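Local coordinates for protein 2-hydroxychromene-2-carboxylate isomerase (Pseudomonas putida, PDB 2IMF) that catalyses the reversible glutathione-dependent isomerisation of 2-hydroxychromene-2-carboxylate to trans-o-hydroxybenzylidenepyruvate in naphthalene breakdown, at residues T170-W178 against L184-L194; G29-I37 against F93-A103. One frame throughout, in Å; residues are numbered along the deposited sequence. Where two conformers were deposited one is given.

Contact 1. Residues T170-W178 against L184-L194; sequences TMFLGDEMW and LFMLESAMGRL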
ATOM      1  N   THR A 170      -6.907   7.975   5.846  1.00 12.11           N
ATOM      2  CA  THR A 170      -6.928   7.144   7.067  1.00 11.90           C
ATOM      3  C   THR A 170      -8.394   7.097   7.507  1.00 12.39           C
ATOM      4  O   THR A 170      -9.090   8.116   7.477  1.00 12.42           O
ATOM      5  CB  THR A 170      -5.945   7.629   8.135  1.00 11.88           C
ATOM      6  OG1 THR A 170      -4.632   7.442   7.602  1.00 12.09           O
ATOM      7  CG2 THR A 170      -6.055   6.734   9.357  1.00 14.37           C
ATOM      8  N   MET A 171      -8.825   5.905   7.910  1.00 12.49           N
ATOM      9  CA  MET A 171     -10.242   5.666   8.289  1.00 12.77           C
ATOM     10  C   MET A 171     -10.238   5.004   9.647  1.00 13.77           C
ATOM     11  O   MET A 171      -9.433   4.069   9.859  1.00 14.43           O
ATOM     12  CB  MET A 171     -11.042   4.795   7.305  1.00 14.47           C
ATOM     13  CG  MET A 171     -11.318   5.492   6.003  1.00 13.21           C
ATOM     14  SD  MET A 171      -9.977   5.757   4.819  0.80 11.38           S
ATOM     15  CE  MET A 171      -9.229   4.129   4.647  1.00 17.79           C
ATOM     16  N   PHE A 172     -11.174   5.371  10.550  1.00 14.21           N
ATOM     17  CA  PHE A 172     -11.325   4.643  11.841  1.00 15.15           C
ATOM     18  C   PHE A 172     -12.760   4.200  11.899  1.00 15.21           C
ATOM     19  O   PHE A 172     -13.682   4.974  11.595  1.00 15.61           O
ATOM     20  CB  PHE A 172     -11.082   5.526  13.065  1.00 15.69           C
ATOM     21  CG  PHE A 172      -9.652   5.937  13.330  1.00 14.91           C
ATOM     22  CD1 PHE A 172      -9.078   6.960  12.589  1.00 17.69           C
ATOM     23  CD2 PHE A 172      -8.924   5.315  14.317  1.00 16.52           C
ATOM     24  CE1 PHE A 172      -7.778   7.370  12.865  1.00 16.98           C
ATOM     25  CE2 PHE A 172      -7.635   5.717  14.604  1.00 17.47           C
ATOM     26  CZ  PHE A 172      -7.078   6.734  13.898  1.00 17.77           C
ATOM     27  N   LEU A 173     -12.906   3.020  12.483  1.00 16.23           N
ATOM     28  CA  LEU A 173     -14.204   2.495  12.975  1.00 17.21           C
ATOM     29  C   LEU A 173     -13.897   1.976  14.361  1.00 18.40           C
ATOM     30  O   LEU A 173     -13.110   1.026  14.548  1.00 18.60           O
ATOM     31  CB  LEU A 173     -14.717   1.423  12.079  1.00 18.22           C
ATOM     32  CG  LEU A 173     -16.026   0.828  12.581  1.00 21.32           C
ATOM     33  CD1 LEU A 173     -17.117   1.892  12.593  1.00 25.47           C
ATOM     34  CD2 LEU A 173     -16.350  -0.207  11.559  1.00 24.96           C
ATOM     35  N   GLY A 174     -14.478   2.591  15.396  1.00 18.99           N
ATOM     36  CA  GLY A 174     -14.213   2.088  16.718  1.00 20.69           C
ATOM     37  C   GLY A 174     -12.754   2.312  17.002  1.00 20.34           C
ATOM     38  O   GLY A 174     -12.238   3.426  16.797  1.00 24.36           O
ATOM     39  N   ASP A 175     -12.050   1.283  17.478  1.00 19.47           N
ATOM     40  CA  ASP A 175     -10.615   1.384  17.761  1.00 19.55           C
ATOM     41  C   ASP A 175      -9.708   0.946  16.567  1.00 20.44           C
ATOM     42  O   ASP A 175      -8.503   0.818  16.768  1.00 25.13           O
ATOM     43  CB  ASP A 175     -10.282   0.562  19.013  1.00 18.25           C
ATOM     44  CG  ASP A 175     -10.922   1.177  20.269  1.00 19.36           C
ATOM     45  OD1 ASP A 175     -10.571   2.346  20.591  1.00 21.63           O
ATOM     46  OD2 ASP A 175     -11.687   0.449  20.910  1.00 18.34           O
ATOM     47  N   GLU A 176     -10.339   0.609  15.458  1.00 17.53           N
ATOM     48  CA  GLU A 176      -9.541   0.068  14.298  1.00 15.40           C
ATOM     49  C   GLU A 176      -9.346   1.213  13.358  1.00 15.89           C
ATOM     50  O   GLU A 176     -10.252   2.001  13.010  1.00 16.01           O
ATOM     51  CB  GLU A 176     -10.291  -1.004  13.552  1.00 17.02           C
ATOM     52  CG  GLU A 176     -10.226  -2.323  14.353  1.00 18.76           C
ATOM     53  CD  GLU A 176     -10.933  -3.434  13.653  1.00 23.50           C
ATOM     54  OE1 GLU A 176     -12.126  -3.386  13.395  1.00 25.11           O
ATOM     55  OE2 GLU A 176     -10.234  -4.429  13.334  1.00 28.94           O
ATOM     56  N   MET A 177      -8.112   1.236  12.915  1.00 15.13           N
ATOM     57  CA  MET A 177      -7.543   2.265  11.962  1.00 13.99           C
ATOM     58  C   MET A 177      -7.054   1.531  10.743  1.00 13.13           C
ATOM     59  O   MET A 177      -6.337   0.504  10.866  1.00 13.16           O
ATOM     60  CB  MET A 177      -6.346   3.011  12.551  1.00 12.96           C
ATOM     61  CG  MET A 177      -5.990   4.299  11.720  1.00 16.73           C
ATOM     62  SD  MET A 177      -4.632   5.237  12.259  0.80 12.83           S
ATOM     63  CE  MET A 177      -3.365   4.286  11.467  1.00 17.62           C
ATOM     64  N   TRP A 178      -7.462   1.991   9.549  1.00 12.58           N
ATOM     65  CA  TRP A 178      -6.896   1.524   8.258  1.00 12.76           C
ATOM     66  C   TRP A 178      -6.350   2.705   7.512  1.00 12.95           C
ATOM     67  O   TRP A 178      -6.983   3.748   7.445  1.00 12.76           O
ATOM     68  CB  TRP A 178      -7.955   0.805   7.437  1.00 13.12           C
ATOM     69  CG  TRP A 178      -8.619  -0.433   8.066  1.00 13.58           C
ATOM     70  CD1 TRP A 178      -8.143  -1.673   8.066  1.00 14.54           C
ATOM     71  CD2 TRP A 178      -9.779  -0.415   8.915  1.00 17.38           C
ATOM     72  NE1 TRP A 178      -9.002  -2.524   8.806  1.00 16.19           N
ATOM     73  CE2 TRP A 178     -10.002  -1.744   9.317  1.00 15.59           C
ATOM     74  CE3 TRP A 178     -10.648   0.586   9.326  1.00 15.23           C
ATOM     75  CZ2 TRP A 178     -11.066  -2.119  10.145  1.00 15.95           C
ATOM     76  CZ3 TRP A 178     -11.749   0.194  10.151  1.00 18.18           C
ATOM     77  CH2 TRP A 178     -11.946  -1.140  10.513  1.00 19.12           C
ATOM     78  N   LEU A 184      -9.964  -0.167   2.245  1.00 13.63           N
ATOM     79  CA  LEU A 184     -11.390   0.065   2.452  1.00 14.70           C
ATOM     80  C   LEU A 184     -12.113  -1.257   2.455  1.00 15.18           C
ATOM     81  O   LEU A 184     -13.121  -1.364   3.148  1.00 15.68           O
ATOM     82  CB  LEU A 184     -11.937   1.089   1.425  1.00 13.72           C
ATOM     83  CG  LEU A 184     -11.592   2.537   1.780  1.00 13.06           C
ATOM     84  CD1 LEU A 184     -12.003   3.401   0.606  1.00 15.04           C
ATOM     85  CD2 LEU A 184     -12.320   2.990   3.001  1.00 13.77           C
ATOM     86  N   PHE A 185     -11.595  -2.293   1.831  1.00 15.37           N
ATOM     87  CA  PHE A 185     -12.329  -3.585   1.845  1.00 14.95           C
ATOM     88  C   PHE A 185     -12.351  -4.106   3.263  1.00 16.77           C
ATOM     89  O   PHE A 185     -13.349  -4.777   3.690  1.00 16.69           O
ATOM     90  CB  PHE A 185     -11.752  -4.614   0.882  1.00 17.07           C
ATOM     91  CG  PHE A 185     -10.486  -5.280   1.364  1.00 14.25           C
ATOM     92  CD1 PHE A 185      -9.226  -4.731   1.102  1.00 15.76           C
ATOM     93  CD2 PHE A 185     -10.558  -6.495   2.016  1.00 16.13           C
ATOM     94  CE1 PHE A 185      -8.062  -5.399   1.558  1.00 17.33           C
ATOM     95  CE2 PHE A 185      -9.450  -7.157   2.464  1.00 18.16           C
ATOM     96  CZ  PHE A 185      -8.161  -6.616   2.242  1.00 16.96           C
ATOM     97  N   MET A 186     -11.331  -3.773   4.066  1.00 15.63           N
ATOM     98  CA  MET A 186     -11.366  -4.280   5.438  1.00 15.00           C
ATOM     99  C   MET A 186     -12.310  -3.481   6.284  1.00 16.46           C
ATOM    100  O   MET A 186     -12.990  -4.041   7.208  1.00 16.70           O
ATOM    101  CB  MET A 186      -9.973  -4.193   6.064  1.00 13.46           C
ATOM    102  CG  MET A 186      -8.957  -5.124   5.419  1.00 14.41           C
ATOM    103  SD  MET A 186      -7.355  -4.866   6.248  1.00 15.37           S
ATOM    104  CE  MET A 186      -6.305  -6.058   5.462  1.00 17.73           C
ATOM    105  N   LEU A 187     -12.403  -2.175   6.060  1.00 16.46           N
ATOM    106  CA  LEU A 187     -13.375  -1.367   6.764  1.00 16.14           C
ATOM    107  C   LEU A 187     -14.774  -1.874   6.380  1.00 17.02           C
ATOM    108  O   LEU A 187     -15.641  -1.984   7.274  1.00 15.93           O
ATOM    109  CB  LEU A 187     -13.237   0.071   6.270  1.00 16.16           C
ATOM    110  CG  LEU A 187     -14.343   1.038   6.773  1.00 15.80           C
ATOM    111  CD1 LEU A 187     -14.474   1.234   8.285  1.00 21.74           C
ATOM    112  CD2 LEU A 187     -14.216   2.362   6.180  1.00 22.16           C
ATOM    113  N   GLU A 188     -15.002  -2.237   5.134  1.00 16.20           N
ATOM    114  CA  GLU A 188     -16.311  -2.632   4.694  1.00 17.67           C
ATOM    115  C   GLU A 188     -16.606  -3.948   5.404  1.00 19.31           C
ATOM    116  O   GLU A 188     -17.738  -4.158   5.899  1.00 20.34           O
ATOM    117  CB  GLU A 188     -16.349  -2.729   3.206  1.00 17.64           C
ATOM    118  CG  GLU A 188     -16.432  -1.305   2.585  1.00 19.99           C
ATOM    119  CD  GLU A 188     -15.958  -1.275   1.149  1.00 24.22           C
ATOM    120  OE1 GLU A 188     -15.701  -2.332   0.513  1.00 23.57           O
ATOM    121  OE2 GLU A 188     -15.845  -0.143   0.597  1.00 23.61           O
ATOM    122  N   SER A 189     -15.655  -4.845   5.522  1.00 17.43           N
ATOM    123  CA  SER A 189     -15.939  -6.104   6.206  1.00 17.75           C
ATOM    124  C   SER A 189     -16.254  -5.870   7.691  1.00 18.43           C
ATOM    125  O   SER A 189     -17.206  -6.545   8.265  1.00 18.08           O
ATOM    126  CB  SER A 189     -14.732  -7.032   6.094  0.33 17.58           C
ATOM    127  OG  SER A 189     -14.645  -7.554   4.802  0.33 16.31           O
ATOM    128  N   ALA A 190     -15.585  -4.989   8.369  1.00 18.09           N
ATOM    129  CA  ALA A 190     -15.865  -4.689   9.757  1.00 18.75           C
ATOM    130  C   ALA A 190     -17.272  -4.095   9.867  1.00 19.41           C
ATOM    131  O   ALA A 190     -17.974  -4.379  10.855  1.00 20.17           O
ATOM    132  CB  ALA A 190     -14.845  -3.702  10.325  1.00 18.29           C
ATOM    133  N   MET A 191     -17.667  -3.239   8.938  1.00 18.17           N
ATOM    134  CA  MET A 191     -18.989  -2.644   9.001  1.00 20.56           C
ATOM    135  C   MET A 191     -20.017  -3.727   8.865  1.00 20.22           C
ATOM    136  O   MET A 191     -21.006  -3.697   9.612  1.00 19.92           O
ATOM    137  CB  MET A 191     -19.119  -1.487   8.089  0.60 20.49           C
ATOM    138  CG  MET A 191     -18.128  -0.372   8.423  0.60 20.16           C
ATOM    139  SD  MET A 191     -18.544   1.074   7.418  0.60 25.52           S
ATOM    140  CE  MET A 191     -17.820   0.607   5.900  0.60 23.68           C
ATOM    141  N   GLY A 192     -19.819  -4.659   7.928  1.00 20.69           N
ATOM    142  CA  GLY A 192     -20.763  -5.766   7.727  1.00 20.24           C
ATOM    143  C   GLY A 192     -20.850  -6.587   8.982  1.00 20.44           C
ATOM    144  O   GLY A 192     -21.974  -6.966   9.360  1.00 20.28           O
ATOM    145  N   ARG A 193     -19.749  -6.916   9.628  1.00 18.90           N
ATOM    146  CA  ARG A 193     -19.826  -7.706  10.862  1.00 21.62           C
ATOM    147  C   ARG A 193     -20.684  -6.991  11.875  1.00 21.37           C
ATOM    148  O   ARG A 193     -21.467  -7.642  12.583  1.00 21.66           O
ATOM    149  CB  ARG A 193     -18.416  -7.997  11.415  1.00 21.16           C
ATOM    150  CG  ARG A 193     -17.658  -9.086  10.614  1.00 24.85           C
ATOM    151  CD  ARG A 193     -16.369  -9.622  11.271  1.00 26.14           C
ATOM    152  NE  ARG A 193     -15.358  -8.546  11.425  1.00 25.99           N
ATOM    153  CZ  ARG A 193     -14.508  -8.190  10.471  1.00 28.88           C
ATOM    154  NH1 ARG A 193     -14.533  -8.858   9.322  1.00 29.30           N
ATOM    155  NH2 ARG A 193     -13.617  -7.203  10.687  1.00 24.49           N
ATOM    156  N   LEU A 194     -20.593  -5.667  11.963  1.00 21.92           N
ATOM    157  CA  LEU A 194     -21.384  -4.885  12.939  1.00 24.11           C
ATOM    158  C   LEU A 194     -22.851  -4.817  12.510  1.00 24.41           C
ATOM    159  O   LEU A 194     -23.742  -4.901  13.374  1.00 24.53           O
ATOM    160  CB  LEU A 194     -20.781  -3.469  13.006  1.00 24.88           C
ATOM    161  CG  LEU A 194     -19.942  -3.077  14.218  1.00 30.53           C
ATOM    162  CD1 LEU A 194     -19.152  -4.207  14.956  1.00 35.96           C
ATOM    163  CD2 LEU A 194     -19.100  -1.862  13.870  1.00 29.68           C
TER
HETATM  164  O   HOH W   1     -13.631  -5.729  13.564  1.00 39.96           O

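Contact 2. Residues G29-I37 against F93-A103; sequences GLTIRYNAI and FYYSGAEAQAA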
ATOM      1  N   GLY A  29     -26.232   4.390   3.594  1.00 35.82           N
ATOM      2  CA  GLY A  29     -26.433   5.301   4.726  1.00 33.92           C
ATOM      3  C   GLY A  29     -25.307   5.363   5.748  1.00 33.58           C
ATOM      4  O   GLY A  29     -25.516   5.789   6.894  1.00 34.78           O
ATOM      5  N   LEU A  30     -24.095   4.987   5.344  1.00 30.84           N
ATOM      6  CA  LEU A  30     -22.961   5.127   6.273  1.00 29.09           C
ATOM      7  C   LEU A  30     -22.754   6.613   6.590  1.00 27.46           C
ATOM      8  O   LEU A  30     -22.817   7.439   5.684  1.00 28.06           O
ATOM      9  CB  LEU A  30     -21.686   4.541   5.638  1.00 28.67           C
ATOM     10  CG  LEU A  30     -20.376   4.774   6.407  1.00 26.64           C
ATOM     11  CD1 LEU A  30     -20.466   3.987   7.725  1.00 28.92           C
ATOM     12  CD2 LEU A  30     -19.196   4.299   5.581  1.00 29.52           C
ATOM     13  N   THR A  31     -22.492   6.935   7.856  1.00 24.87           N
ATOM     14  CA  THR A  31     -22.184   8.308   8.281  1.00 25.21           C
ATOM     15  C   THR A  31     -20.667   8.530   8.283  1.00 22.91           C
ATOM     16  O   THR A  31     -19.957   7.816   8.984  1.00 24.03           O
ATOM     17  CB  THR A  31     -22.637   8.554   9.690  1.00 24.87           C
ATOM     18  OG1 THR A  31     -24.076   8.410   9.737  1.00 25.35           O
ATOM     19  CG2 THR A  31     -22.280   9.956  10.179  1.00 25.35           C
ATOM     20  N   ILE A  32     -20.204   9.567   7.588  1.00 22.15           N
ATOM     21  CA  ILE A  32     -18.738   9.877   7.537  1.00 21.50           C
ATOM     22  C   ILE A  32     -18.479  11.131   8.319  1.00 20.97           C
ATOM     23  O   ILE A  32     -19.115  12.180   8.045  1.00 22.60           O
ATOM     24  CB  ILE A  32     -18.281  10.174   6.103  0.50 21.06           C
ATOM     25  CG1 ILE A  32     -18.526   8.971   5.183  0.50 18.82           C
ATOM     26  CG2 ILE A  32     -16.784  10.546   6.064  0.50 20.88           C
ATOM     27  CD1 ILE A  32     -17.693   7.766   5.587  0.50 22.60           C
ATOM     28  N   ARG A  33     -17.521  11.089   9.238  1.00 19.60           N
ATOM     29  CA  ARG A  33     -17.009  12.272   9.872  1.00 19.34           C
ATOM     30  C   ARG A  33     -15.705  12.691   9.130  1.00 18.00           C
ATOM     31  O   ARG A  33     -14.653  12.006   9.251  1.00 16.92           O
ATOM     32  CB  ARG A  33     -16.773  12.045  11.360  1.00 21.63           C
ATOM     33  CG  ARG A  33     -16.240  13.247  12.054  1.00 28.97           C
ATOM     34  CD  ARG A  33     -16.162  13.027  13.594  1.00 37.18           C
ATOM     35  NE  ARG A  33     -17.043  11.949  14.040  1.00 43.84           N
ATOM     36  CZ  ARG A  33     -16.763  11.068  15.009  1.00 44.56           C
ATOM     37  NH1 ARG A  33     -15.620  11.106  15.671  1.00 47.14           N
ATOM     38  NH2 ARG A  33     -17.629  10.125  15.309  1.00 47.10           N
ATOM     39  N   TYR A  34     -15.754  13.800   8.393  1.00 16.07           N
ATOM     40  CA  TYR A  34     -14.610  14.250   7.557  1.00 15.71           C
ATOM     41  C   TYR A  34     -13.614  15.083   8.333  1.00 15.45           C
ATOM     42  O   TYR A  34     -14.009  15.940   9.173  1.00 17.83           O
ATOM     43  CB  TYR A  34     -15.119  15.111   6.432  1.00 15.57           C
ATOM     44  CG  TYR A  34     -15.949  14.387   5.444  1.00 14.56           C
ATOM     45  CD1 TYR A  34     -17.337  14.289   5.656  1.00 17.11           C
ATOM     46  CD2 TYR A  34     -15.408  13.769   4.306  1.00 13.87           C
ATOM     47  CE1 TYR A  34     -18.159  13.628   4.747  1.00 18.31           C
ATOM     48  CE2 TYR A  34     -16.238  13.109   3.406  1.00 15.74           C
ATOM     49  CZ  TYR A  34     -17.617  13.021   3.659  1.00 17.42           C
ATOM     50  OH  TYR A  34     -18.419  12.385   2.761  1.00 19.41           O
ATOM     51  N   ASN A  35     -12.323  14.852   8.095  1.00 15.99           N
ATOM     52  CA  ASN A  35     -11.287  15.601   8.719  1.00 13.73           C
ATOM     53  C   ASN A  35     -10.219  15.963   7.675  1.00 13.04           C
ATOM     54  O   ASN A  35      -9.414  15.117   7.305  1.00 15.43           O
ATOM     55  CB  ASN A  35     -10.619  14.745   9.823  1.00 15.99           C
ATOM     56  CG  ASN A  35     -11.612  14.294  10.928  1.00 16.46           C
ATOM     57  OD1 ASN A  35     -11.924  15.051  11.852  1.00 23.45           O
ATOM     58  ND2 ASN A  35     -12.157  13.115  10.762  1.00 19.70           N
ATOM     59  N   ALA A  36     -10.147  17.242   7.306  1.00 14.24           N
ATOM     60  CA  ALA A  36      -9.076  17.715   6.389  1.00 14.09           C
ATOM     61  C   ALA A  36      -7.853  18.039   7.210  1.00 13.14           C
ATOM     62  O   ALA A  36      -7.936  18.843   8.163  1.00 14.50           O
ATOM     63  CB  ALA A  36      -9.513  18.947   5.590  1.00 15.58           C
ATOM     64  N   ILE A  37      -6.715  17.400   6.886  1.00 12.36           N
ATOM     65  CA  ILE A  37      -5.507  17.591   7.697  1.00 13.99           C
ATOM     66  C   ILE A  37      -4.281  17.776   6.835  1.00 14.86           C
ATOM     67  O   ILE A  37      -4.288  17.491   5.642  1.00 13.88           O
ATOM     68  CB  ILE A  37      -5.191  16.385   8.663  1.00 13.45           C
ATOM     69  CG1 ILE A  37      -5.085  15.061   7.844  1.00 13.41           C
ATOM     70  CG2 ILE A  37      -6.366  16.209   9.635  1.00 14.44           C
ATOM     71  CD1 ILE A  37      -4.571  13.864   8.717  1.00 14.00           C
ATOM     72  N   PHE A  93     -12.358  23.470   3.969  1.00 13.00           N
ATOM     73  CA  PHE A  93     -13.280  22.466   4.466  1.00 12.44           C
ATOM     74  C   PHE A  93     -13.961  22.941   5.761  1.00 14.89           C
ATOM     75  O   PHE A  93     -15.089  22.572   5.994  1.00 16.36           O
ATOM     76  CB  PHE A  93     -12.537  21.118   4.716  1.00 13.97           C
ATOM     77  CG  PHE A  93     -13.354  20.149   5.522  1.00 12.33           C
ATOM     78  CD1 PHE A  93     -14.339  19.453   4.909  1.00 14.01           C
ATOM     79  CD2 PHE A  93     -13.152  19.973   6.902  1.00 16.95           C
ATOM     80  CE1 PHE A  93     -15.186  18.630   5.616  1.00 17.07           C
ATOM     81  CE2 PHE A  93     -13.972  19.147   7.636  1.00 15.42           C
ATOM     82  CZ  PHE A  93     -14.969  18.478   6.977  1.00 14.59           C
ATOM     83  N   TYR A  94     -13.257  23.669   6.589  1.00 14.32           N
ATOM     84  CA  TYR A  94     -13.830  24.104   7.849  1.00 15.08           C
ATOM     85  C   TYR A  94     -14.857  25.212   7.714  1.00 15.83           C
ATOM     86  O   TYR A  94     -15.446  25.596   8.747  1.00 16.58           O
ATOM     87  CB  TYR A  94     -12.675  24.440   8.816  1.00 14.49           C
ATOM     88  CG  TYR A  94     -11.894  23.143   9.074  1.00 14.04           C
ATOM     89  CD1 TYR A  94     -12.463  22.170   9.889  1.00 14.91           C
ATOM     90  CD2 TYR A  94     -10.685  22.861   8.406  1.00 14.73           C
ATOM     91  CE1 TYR A  94     -11.864  20.914  10.057  1.00 16.07           C
ATOM     92  CE2 TYR A  94     -10.052  21.643   8.572  1.00 14.08           C
ATOM     93  CZ  TYR A  94     -10.680  20.657   9.352  1.00 15.46           C
ATOM     94  OH  TYR A  94     -10.103  19.420   9.539  1.00 16.02           O
ATOM     95  N   TYR A  95     -15.154  25.681   6.513  1.00 13.90           N
ATOM     96  CA  TYR A  95     -16.311  26.569   6.331  1.00 13.83           C
ATOM     97  C   TYR A  95     -17.601  25.740   6.244  1.00 17.94           C
ATOM     98  O   TYR A  95     -18.649  26.327   6.390  1.00 18.17           O
ATOM     99  CB  TYR A  95     -16.124  27.280   4.989  1.00 14.39           C
ATOM    100  CG  TYR A  95     -17.064  28.456   4.733  1.00 14.35           C
ATOM    101  CD1 TYR A  95     -16.721  29.690   5.254  1.00 14.18           C
ATOM    102  CD2 TYR A  95     -18.198  28.347   3.887  1.00 14.78           C
ATOM    103  CE1 TYR A  95     -17.527  30.829   5.020  1.00 13.71           C
ATOM    104  CE2 TYR A  95     -18.998  29.489   3.649  1.00 13.72           C
ATOM    105  CZ  TYR A  95     -18.588  30.668   4.177  1.00 13.21           C
ATOM    106  OH  TYR A  95     -19.439  31.759   3.927  1.00 15.56           O
ATOM    107  N   SER A  96     -17.559  24.441   5.936  1.00 19.10           N
ATOM    108  CA  SER A  96     -18.759  23.706   5.637  1.00 21.07           C
ATOM    109  C   SER A  96     -19.514  23.428   6.912  1.00 23.39           C
ATOM    110  O   SER A  96     -18.944  23.389   8.000  1.00 20.63           O
ATOM    111  CB  SER A  96     -18.427  22.422   4.874  1.00 20.79           C
ATOM    112  OG  SER A  96     -17.656  21.509   5.622  1.00 21.40           O
ATOM    113  N   GLY A  97     -20.829  23.281   6.755  1.00 25.71           N
ATOM    114  CA  GLY A  97     -21.715  23.190   7.940  1.00 29.98           C
ATOM    115  C   GLY A  97     -22.010  21.743   8.287  1.00 33.04           C
ATOM    116  O   GLY A  97     -21.123  20.992   8.706  1.00 34.02           O
ATOM    117  N   ALA A  98     -23.247  21.325   8.073  1.00 33.82           N
ATOM    118  CA  ALA A  98     -23.619  19.990   8.467  1.00 35.36           C
ATOM    119  C   ALA A  98     -23.199  19.005   7.394  1.00 36.36           C
ATOM    120  O   ALA A  98     -22.593  19.391   6.372  1.00 35.51           O
ATOM    121  CB  ALA A  98     -25.115  19.906   8.739  1.00 36.16           C
ATOM    122  N   GLU A  99     -23.538  17.745   7.637  1.00 36.57           N
ATOM    123  CA  GLU A  99     -22.932  16.615   6.958  1.00 36.49           C
ATOM    124  C   GLU A  99     -23.082  16.696   5.462  1.00 34.71           C
ATOM    125  O   GLU A  99     -22.127  16.358   4.754  1.00 34.36           O
ATOM    126  CB  GLU A  99     -23.514  15.293   7.489  1.00 37.73           C
ATOM    127  CG  GLU A  99     -23.201  14.046   6.634  1.00 41.42           C
ATOM    128  CD  GLU A  99     -21.775  13.500   6.810  1.00 46.66           C
ATOM    129  OE1 GLU A  99     -20.879  14.223   7.313  1.00 48.07           O
ATOM    130  OE2 GLU A  99     -21.564  12.324   6.427  1.00 47.95           O
ATOM    131  N   ALA A 100     -24.250  17.120   4.970  1.00 32.07           N
ATOM    132  CA  ALA A 100     -24.497  17.059   3.527  1.00 29.45           C
ATOM    133  C   ALA A 100     -23.528  18.031   2.863  1.00 27.33           C
ATOM    134  O   ALA A 100     -23.023  17.762   1.777  1.00 25.52           O
ATOM    135  CB  ALA A 100     -25.920  17.423   3.190  1.00 30.37           C
ATOM    136  N   GLN A 101     -23.338  19.176   3.510  1.00 26.03           N
ATOM    137  CA  GLN A 101     -22.580  20.273   2.885  1.00 24.59           C
ATOM    138  C   GLN A 101     -21.081  19.999   3.060  1.00 23.20           C
ATOM    139  O   GLN A 101     -20.286  20.363   2.207  1.00 22.07           O
ATOM    140  CB  GLN A 101     -22.986  21.651   3.398  1.00 25.35           C
ATOM    141  CG  GLN A 101     -24.250  22.319   2.729  1.00 26.86           C
ATOM    142  CD  GLN A 101     -24.051  22.712   1.249  1.00 28.12           C
ATOM    143  OE1 GLN A 101     -23.932  21.842   0.372  1.00 34.31           O
ATOM    144  NE2 GLN A 101     -24.036  24.021   0.970  1.00 30.40           N
ATOM    145  N   ALA A 102     -20.721  19.319   4.142  1.00 20.56           N
ATOM    146  CA  ALA A 102     -19.319  18.887   4.364  1.00 20.29           C
ATOM    147  C   ALA A 102     -18.988  17.864   3.301  1.00 20.98           C
ATOM    148  O   ALA A 102     -17.967  18.023   2.618  1.00 19.24           O
ATOM    149  CB  ALA A 102     -19.137  18.318   5.781  1.00 23.05           C
ATOM    150  N   ALA A 103     -19.807  16.846   3.067  1.00 18.51           N
ATOM    151  CA  ALA A 103     -19.561  15.904   2.033  1.00 19.88           C
ATOM    152  C   ALA A 103     -19.583  16.544   0.684  1.00 18.45           C
ATOM    153  O   ALA A 103     -18.819  16.182  -0.222  1.00 20.04           O
ATOM    154  CB  ALA A 103     -20.636  14.799   2.086  1.00 20.58           C
TER

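Contact 1. Residues T170-W178 against L184-L194
The Trp178 indole lies flat against the first turns of helix 184-194. One face takes the helix backbone: Leu187 CA sits 3.9 Å from the centroid of the six-membered ring and only 6° off its normal, a CH-pi contact, with Leu187 N and Met186 C above the same face. Over the rim of the opposite face lies Glu176 C of its own hairpin, and Leu173 CB comes in at the edge, in plane. This is the C-terminal beta-beta-alpha unit of the thioredoxin fold: strands 170-173 and 176-178 form a hairpin closed by a type II' turn, and the helix runs back across it, at 151° to the second strand. At the pyrrole end, Met186 CB approaches Trp178 NE1 to 3.4 Å. The extended Met186 chain then leads its sulfur obliquely past the five-membered ring, a Met-aromatic contact. Met186 also packs on Trp70 of the second subunit. On the benzo side, Leu187 CD1 meets Trp178 CZ3 at 3.5 Å and also Leu173 CB, wedged between the two strands' side chains. Leu173 has CG anti to its backbone N (chi1 178°), which carries CD2 out along the helix to Ala190 CB at 4.0 Å and to Leu194 CD2, tip to tip. At the other end of the strand the Met171 chain, bent at chi2 and chi3, crosses Leu184 at about a right angle, its CE 3.7 Å from Leu184 CD2; Leu184 in turn packs on helix 12-28. The polar margin uses no direct bond. The Arg193 guanidinium lies with one face over Ala190 CA and Ser189 O, and a water in its plane accepts from Arg193 NH2 (3.2 Å) while donating to Glu176 OE1 (2.8 Å).

Contact 2. Residues G29-I37 against F93-A103
Strand 31-36 and helix 99-103 cross at 51° with their axes 9.3 Å apart, and the two segments come nearest where the CA atoms of Ala36 and Phe93 are 6.6 Å apart. Tyr34 fills the angle between them. Its CB meets the end of the Phe93 ring, 3.4 Å from CZ, while its outer end lies along Ala103, with OH 3.3 Å from Ala103 CB. Ala36 CB packs on Phe93 CB and the near part of that ring. Strand 31-36 is an outer strand of the thioredoxin sheet, and residues 93-103 belong to the helical region inserted between the two halves of that fold, as in DsbA and kappa-class transferases. Glu99 is bent at chi2 (77°), which swings its carboxylate back to the strand. There OE2 accepts a long bond from Ile32 N, 3.3 Å, on the syn side but well out of the carboxylate plane, and OE1 stands at the edge of the Tyr34 ring. Ile32 O faces both carboxylate oxygens, 2.8 Å from Glu99 OE1, a closeness of acceptors that may favour a protonated acid, partly offset by the Ile32 N-H. At the far end Tyr94 OH donates to Ala36 O at 2.6 Å, with a C=O...O angle of 126°. A phenylalanine in place of Tyr94 would probably leave that carbonyl without this donor and the end of the strand less firmly held. Phe93 CD2 sits over the centre of the Tyr94 ring.

Overall arrangement
Both contacts are buried and lean against the same face of the four-stranded sheet, but toward its opposite edges: contact 1 sets the C-terminal helix against the hairpin, whose second strand is one outermost strand, and contact 2 sets inserted helical residues against the other, 31-36. Their centres are 18 Å apart, yet they meet beside strand 2-7, where Met191 SD packs on Leu30 CD1 at 3.5 Å in one of the two conformers of Met191. Contact 1 joins its segments by apolar side chains and an indole face, with a water bridge at its rim and the second subunit nearby. In contact 2, which no other chain touches, side chains also bond directly to strand backbone.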